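Local atomic coordinates of protein induced by osmotic stress (Scheffersomyces stipitis, PDB entry 5YWN), a protein that binds NADP(+) and acts as a haloketone reductase of the dihydroflavonol-4-reductase subfamily, probably reducing other carbonyl compounds with the same cofactor. Residues F196-K206 with S321-V332. The protein carries 1 engineered substitution. Sequence-based numbering, arbitrary orientation.
Sequences FGPQAKDEEVK and SVVDSIKQVLKV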
ATOM      1  N   PHE A 196       8.258  -2.542   1.425  1.00 20.76           N
ATOM      2  CA  PHE A 196       9.585  -1.987   1.542  1.00 22.32           C
ATOM      3  C   PHE A 196      10.049  -1.376   0.201  1.00 23.21           C
ATOM      4  O   PHE A 196       9.542  -1.671  -0.813  1.00 20.55           O
ATOM      5  CB  PHE A 196      10.642  -3.009   1.991  1.00 16.77           C
ATOM      6  CG  PHE A 196      10.356  -3.713   3.274  1.00 20.67           C
ATOM      7  CD1 PHE A 196       9.571  -3.172   4.248  1.00 23.29           C
ATOM      8  CD2 PHE A 196      10.911  -4.935   3.505  1.00 20.43           C
ATOM      9  CE1 PHE A 196       9.338  -3.851   5.401  1.00 23.19           C
ATOM     10  CE2 PHE A 196      10.691  -5.603   4.663  1.00 19.30           C
ATOM     11  CZ  PHE A 196       9.899  -5.079   5.602  1.00 21.49           C
ATOM     12  N   GLY A 197      11.087  -0.579   0.275  1.00 19.14           N
ATOM     13  CA  GLY A 197      11.648   0.067  -0.861  1.00 21.16           C
ATOM     14  C   GLY A 197      11.802   1.576  -0.803  1.00 20.92           C
ATOM     15  O   GLY A 197      11.289   2.218   0.045  1.00 21.14           O
ATOM     16  N   PRO A 198      12.562   2.138  -1.725  1.00 19.73           N
ATOM     17  CA  PRO A 198      12.825   3.573  -1.715  1.00 22.43           C
ATOM     18  C   PRO A 198      11.599   4.417  -1.949  1.00 25.48           C
ATOM     19  O   PRO A 198      10.704   3.941  -2.538  1.00 24.59           O
ATOM     20  CB  PRO A 198      13.785   3.749  -2.875  1.00 23.94           C
ATOM     21  CG  PRO A 198      13.452   2.666  -3.805  1.00 21.79           C
ATOM     22  CD  PRO A 198      13.069   1.520  -2.953  1.00 23.30           C
ATOM     23  N   GLN A 199      11.576   5.628  -1.420  1.00 25.24           N
ATOM     24  CA  GLN A 199      10.530   6.596  -1.671  1.00 26.16           C
ATOM     25  C   GLN A 199      10.615   7.127  -3.085  1.00 29.55           C
ATOM     26  O   GLN A 199      11.664   7.191  -3.615  1.00 25.47           O
ATOM     27  CB  GLN A 199      10.643   7.783  -0.745  1.00 28.28           C
ATOM     28  CG  GLN A 199      10.920   7.480   0.687  1.00 31.25           C
ATOM     29  CD  GLN A 199       9.700   7.092   1.460  1.00 33.22           C
ATOM     30  OE1 GLN A 199       8.748   7.806   1.509  1.00 36.34           O
ATOM     31  NE2 GLN A 199       9.755   5.972   2.087  1.00 32.90           N
ATOM     32  N   ALA A 200       9.502   7.557  -3.650  1.00 25.96           N
ATOM     33  CA  ALA A 200       9.488   8.056  -5.004  1.00 28.24           C
ATOM     34  C   ALA A 200      10.408   9.284  -5.231  1.00 30.44           C
ATOM     35  O   ALA A 200      11.036   9.395  -6.223  1.00 25.14           O
ATOM     36  CB  ALA A 200       8.075   8.341  -5.454  1.00 26.57           C
ATOM     37  N   LYS A 201      10.475  10.158  -4.247  1.00 29.90           N
ATOM     38  CA  LYS A 201      11.289  11.337  -4.301  1.00 31.03           C
ATOM     39  C   LYS A 201      12.207  11.451  -3.095  1.00 32.23           C
ATOM     40  O   LYS A 201      11.777  11.296  -1.979  1.00 30.45           O
ATOM     41  CB  LYS A 201      10.415  12.565  -4.362  1.00 30.26           C
ATOM     42  CG  LYS A 201       9.671  12.771  -5.657  1.00 33.60           C
ATOM     43  CD  LYS A 201      10.561  13.200  -6.777  1.00 28.74           C
ATOM     44  CE  LYS A 201       9.761  13.266  -8.033  1.00 35.42           C
ATOM     45  NZ  LYS A 201      10.434  13.978  -9.108  1.00 36.33           N
ATOM     46  N   ASP A 202      13.435  11.828  -3.361  1.00 28.85           N
ATOM     47  CA  ASP A 202      14.444  12.032  -2.359  1.00 36.53           C
ATOM     48  C   ASP A 202      14.012  13.080  -1.362  1.00 34.63           C
ATOM     49  O   ASP A 202      14.257  12.945  -0.221  1.00 33.19           O
ATOM     50  CB  ASP A 202      15.741  12.458  -3.003  1.00 33.54           C
ATOM     51  CG  ASP A 202      16.384  11.360  -3.790  1.00 39.67           C
ATOM     52  OD1 ASP A 202      15.999  10.209  -3.611  1.00 37.69           O
ATOM     53  OD2 ASP A 202      17.244  11.654  -4.593  1.00 37.63           O
ATOM     54  N   GLU A 203      13.314  14.075  -1.842  1.00 31.09           N
ATOM     55  CA  GLU A 203      12.827  15.186  -1.071  1.00 33.37           C
ATOM     56  C   GLU A 203      11.839  14.806   0.019  1.00 36.14           C
ATOM     57  O   GLU A 203      11.682  15.496   0.954  1.00 35.45           O
ATOM     58  CB  GLU A 203      12.198  16.212  -2.006  1.00 33.66           C
ATOM     59  CG  GLU A 203      13.117  16.800  -3.023  1.00 33.33           C
ATOM     60  CD  GLU A 203      13.142  16.064  -4.333  1.00 40.92           C
ATOM     61  OE1 GLU A 203      12.877  14.872  -4.370  1.00 38.96           O
ATOM     62  OE2 GLU A 203      13.463  16.675  -5.336  1.00 43.01           O
ATOM     63  N   GLU A 204      11.174  13.687  -0.160  1.00 33.10           N
ATOM     64  CA  GLU A 204      10.213  13.207   0.753  1.00 31.66           C
ATOM     65  C   GLU A 204      10.794  12.295   1.803  1.00 34.83           C
ATOM     66  O   GLU A 204      10.128  11.913   2.698  1.00 40.65           O
ATOM     67  CB  GLU A 204       9.058  12.541   0.004  1.00 32.32           C
ATOM     68  CG  GLU A 204       8.217  13.494  -0.856  1.00 32.54           C
ATOM     69  CD  GLU A 204       7.281  14.382  -0.056  1.00 38.66           C
ATOM     70  OE1 GLU A 204       7.577  15.557   0.115  1.00 40.35           O
ATOM     71  OE2 GLU A 204       6.269  13.903   0.439  1.00 38.00           O
ATOM     72  N   VAL A 205      12.046  11.973   1.688  1.00 35.66           N
ATOM     73  CA  VAL A 205      12.667  11.078   2.619  1.00 40.12           C
ATOM     74  C   VAL A 205      12.680  11.594   4.066  1.00 46.40           C
ATOM     75  O   VAL A 205      12.318  10.877   4.965  1.00 44.90           O
ATOM     76  CB  VAL A 205      14.086  10.735   2.134  1.00 36.94           C
ATOM     77  CG1 VAL A 205      14.893  10.037   3.189  1.00 35.97           C
ATOM     78  CG2 VAL A 205      14.016   9.907   0.883  1.00 30.88           C
ATOM     79  N   LYS A 206      13.104  12.817   4.268  1.00 40.66           N
ATOM     80  CA  LYS A 206      13.154  13.332   5.595  1.00 52.88           C
ATOM     81  C   LYS A 206      11.780  13.461   6.325  1.00 53.62           C
ATOM     82  O   LYS A 206      11.713  13.374   7.532  1.00 54.12           O
ATOM     83  CB  LYS A 206      13.986  14.610   5.640  1.00 51.29           C
ATOM     84  CG  LYS A 206      15.485  14.389   5.703  1.00 55.55           C
ATOM     85  CD  LYS A 206      15.844  13.174   6.558  1.00 56.85           C
ATOM     86  CE  LYS A 206      17.331  12.828   6.617  1.00 55.54           C
ATOM     87  NZ  LYS A 206      18.276  13.931   6.288  1.00 46.75           N
ATOM     88  N   SER A 321      15.490  -4.476  -2.688  1.00 26.20           N
ATOM     89  CA  SER A 321      14.545  -3.544  -2.120  1.00 22.72           C
ATOM     90  C   SER A 321      15.174  -2.855  -0.905  1.00 21.96           C
ATOM     91  O   SER A 321      15.174  -1.690  -0.802  1.00 20.05           O
ATOM     92  CB  SER A 321      13.252  -4.258  -1.746  1.00 24.46           C
ATOM     93  OG  SER A 321      12.319  -3.395  -1.207  1.00 25.76           O
ATOM     94  N   VAL A 322      15.769  -3.649  -0.046  1.00 22.01           N
ATOM     95  CA  VAL A 322      16.460  -3.139   1.103  1.00 25.25           C
ATOM     96  C   VAL A 322      17.634  -2.224   0.718  1.00 22.05           C
ATOM     97  O   VAL A 322      17.710  -1.186   1.207  1.00 24.55           O
ATOM     98  CB  VAL A 322      16.929  -4.300   2.000  1.00 22.77           C
ATOM     99  CG1 VAL A 322      17.972  -3.893   2.994  1.00 23.26           C
ATOM    100  CG2 VAL A 322      15.758  -4.897   2.739  1.00 24.73           C
ATOM    101  N   VAL A 323      18.500  -2.649  -0.170  1.00 22.31           N
ATOM    102  CA  VAL A 323      19.660  -1.865  -0.548  1.00 26.42           C
ATOM    103  C   VAL A 323      19.196  -0.532  -1.166  1.00 24.18           C
ATOM    104  O   VAL A 323      19.675   0.453  -0.821  1.00 24.70           O
ATOM    105  CB  VAL A 323      20.613  -2.613  -1.536  1.00 25.64           C
ATOM    106  CG1 VAL A 323      21.583  -1.683  -2.216  1.00 28.10           C
ATOM    107  CG2 VAL A 323      21.367  -3.746  -0.886  1.00 26.01           C
ATOM    108  N   ASP A 324      18.231  -0.575  -2.046  1.00 23.91           N
ATOM    109  CA  ASP A 324      17.744   0.608  -2.697  1.00 24.42           C
ATOM    110  C   ASP A 324      17.181   1.561  -1.644  1.00 25.00           C
ATOM    111  O   ASP A 324      17.375   2.706  -1.740  1.00 24.68           O
ATOM    112  CB  ASP A 324      16.695   0.271  -3.770  1.00 25.66           C
ATOM    113  CG  ASP A 324      17.308  -0.295  -5.051  1.00 32.15           C
ATOM    114  OD1 ASP A 324      18.520  -0.351  -5.153  1.00 32.04           O
ATOM    115  OD2 ASP A 324      16.570  -0.671  -5.942  1.00 31.73           O
ATOM    116  N   SER A 325      16.480   1.037  -0.653  1.00 21.06           N
ATOM    117  CA  SER A 325      15.898   1.866   0.363  1.00 21.86           C
ATOM    118  C   SER A 325      16.964   2.575   1.224  1.00 24.40           C
ATOM    119  O   SER A 325      16.878   3.726   1.473  1.00 25.03           O
ATOM    120  CB  SER A 325      14.871   1.073   1.186  1.00 24.55           C
ATOM    121  OG  SER A 325      14.302   1.813   2.213  1.00 26.39           O
ATOM    122  N   ILE A 326      17.970   1.822   1.637  1.00 26.94           N
ATOM    123  CA  ILE A 326      19.084   2.324   2.398  1.00 22.80           C
ATOM    124  C   ILE A 326      19.976   3.308   1.663  1.00 23.52           C
ATOM    125  O   ILE A 326      20.353   4.264   2.220  1.00 23.97           O
ATOM    126  CB  ILE A 326      19.871   1.193   3.061  1.00 24.02           C
ATOM    127  CG1 ILE A 326      19.027   0.585   4.155  1.00 27.36           C
ATOM    128  CG2 ILE A 326      21.161   1.683   3.680  1.00 24.41           C
ATOM    129  CD1 ILE A 326      19.201  -0.852   4.296  1.00 30.06           C
ATOM    130  N   LYS A 327      20.259   3.040   0.408  1.00 22.16           N
ATOM    131  CA  LYS A 327      21.077   3.915  -0.407  1.00 26.40           C
ATOM    132  C   LYS A 327      20.423   5.269  -0.443  1.00 29.96           C
ATOM    133  O   LYS A 327      21.075   6.223  -0.282  1.00 26.57           O
ATOM    134  CB  LYS A 327      21.198   3.414  -1.822  1.00 25.14           C
ATOM    135  CG  LYS A 327      22.369   2.531  -2.038  1.00 34.33           C
ATOM    136  CD  LYS A 327      22.570   2.057  -3.468  1.00 38.95           C
ATOM    137  CE  LYS A 327      23.678   1.026  -3.536  1.00 39.70           C
ATOM    138  NZ  LYS A 327      23.495  -0.028  -4.579  1.00 52.16           N
ATOM    139  N   GLN A 328      19.108   5.315  -0.587  1.00 25.60           N
ATOM    140  CA  GLN A 328      18.422   6.569  -0.575  1.00 24.79           C
ATOM    141  C   GLN A 328      18.549   7.342   0.721  1.00 27.10           C
ATOM    142  O   GLN A 328      18.767   8.500   0.691  1.00 28.04           O
ATOM    143  CB  GLN A 328      16.960   6.395  -0.902  1.00 27.54           C
ATOM    144  CG  GLN A 328      16.201   7.690  -0.998  1.00 28.24           C
ATOM    145  CD  GLN A 328      14.804   7.521  -1.504  1.00 31.18           C
ATOM    146  OE1 GLN A 328      14.049   6.774  -0.969  1.00 26.80           O
ATOM    147  NE2 GLN A 328      14.474   8.242  -2.536  1.00 27.46           N
ATOM    148  N   VAL A 329      18.379   6.686   1.839  1.00 27.05           N
ATOM    149  CA  VAL A 329      18.474   7.339   3.104  1.00 29.75           C
ATOM    150  C   VAL A 329      19.898   7.870   3.334  1.00 31.69           C
ATOM    151  O   VAL A 329      20.073   8.922   3.828  1.00 29.98           O
ATOM    152  CB  VAL A 329      18.001   6.456   4.266  1.00 32.41           C
ATOM    153  CG1 VAL A 329      18.345   7.105   5.603  1.00 31.84           C
ATOM    154  CG2 VAL A 329      16.522   6.189   4.156  1.00 26.97           C
ATOM    155  N   LEU A 330      20.880   7.109   2.942  1.00 29.19           N
ATOM    156  CA  LEU A 330      22.257   7.552   3.037  1.00 34.56           C
ATOM    157  C   LEU A 330      22.522   8.768   2.151  1.00 35.62           C
ATOM    158  O   LEU A 330      23.142   9.684   2.568  1.00 35.80           O
ATOM    159  CB  LEU A 330      23.238   6.444   2.753  1.00 24.44           C
ATOM    160  CG  LEU A 330      23.230   5.277   3.696  1.00 28.15           C
ATOM    161  CD1 LEU A 330      24.245   4.251   3.368  1.00 27.92           C
ATOM    162  CD2 LEU A 330      23.371   5.696   5.107  1.00 35.67           C
ATOM    163  N   LYS A 331      22.013   8.756   0.951  1.00 32.45           N
ATOM    164  CA  LYS A 331      22.225   9.840   0.037  1.00 37.35           C
ATOM    165  C   LYS A 331      21.730  11.146   0.597  1.00 38.05           C
ATOM    166  O   LYS A 331      22.336  12.152   0.464  1.00 39.40           O
ATOM    167  CB  LYS A 331      21.525   9.551  -1.261  1.00 34.24           C
ATOM    168  CG  LYS A 331      21.709  10.598  -2.332  1.00 41.51           C
ATOM    169  CD  LYS A 331      21.269  10.094  -3.680  1.00 40.85           C
ATOM    170  CE  LYS A 331      20.862  11.184  -4.630  1.00 41.22           C
ATOM    171  NZ  LYS A 331      20.044  10.652  -5.726  1.00 42.59           N
ATOM    172  N   VAL A 332      20.612  11.091   1.251  1.00 37.16           N
ATOM    173  CA  VAL A 332      19.996  12.278   1.762  1.00 40.30           C
ATOM    174  C   VAL A 332      20.603  12.742   3.093  1.00 39.89           C
ATOM    175  O   VAL A 332      20.469  13.854   3.475  1.00 42.12           O
ATOM    176  CB  VAL A 332      18.487  12.102   1.777  1.00 37.42           C
ATOM    177  CG1 VAL A 332      17.829  13.402   2.119  1.00 44.09           C
ATOM    178  CG2 VAL A 332      18.025  11.715   0.400  1.00 36.95           C
TER
HETATM  179  O   HOH W   1      12.094   0.071   2.972  1.00 23.52           O
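Gln328 and Gln199 meet through a side-chain amide: that of Gln328 bonds both the backbone N and the backbone O of Gln199. Gln328 OE1 accepts from Gln199 N at 2.8 Å, on a lone pair in the carbonyl plane, while Gln328 NE2 donates to Gln199 O at 3.2 Å, coming in tilted from the plane of that carbonyl. The second proton of NE2 goes to Asp202 OD1, 2.7 Å from NE2 and nearly in the amide plane, although the carboxylate stands almost perpendicular to the amide (82°). With CG anti to the backbone N (chi1 -176°) and an extended chain, Gln328 reaches straight out of helix 318-332 to the loop that follows strand 194-196. Shortening this side chain to an alanine is likely to leave Gln199 N, Gln199 O and Asp202 OD1 without these partners and let the loop shift from the helix.

Charge enters at the other carboxylate oxygen: Lys331 NZ forms a salt bridge with Asp202 OD2 on its syn side, 3.2 Å away, so each oxygen of Asp202 holds a different helix residue. Toward the start of the loop, a water joins Gly197 N to Ser325 OG, which also bonds Asn217.

Apolar contacts add to these bonds. Val205 CG2 lies 3.5 Å from Gln328 CD, and its CG1 makes looser contacts with Val329 and Val332. The ring of Pro198 runs alongside Asp324, with CD 3.9 Å from Asp324 CB; the Asp324 carboxylate itself pairs with Arg239.

The same loop faces the cofactor side of this Rossmann-type reductase, where Gly197 O bonds Tyr13 of the NADP(+) site. The chemistry thus implies a principle: where no regular backbone pairing joins an irregular loop to the C-terminal helix, one planar amide, using its oxygen and both N-H groups, can do most of the polar linking, with a salt bridge and a water beside it.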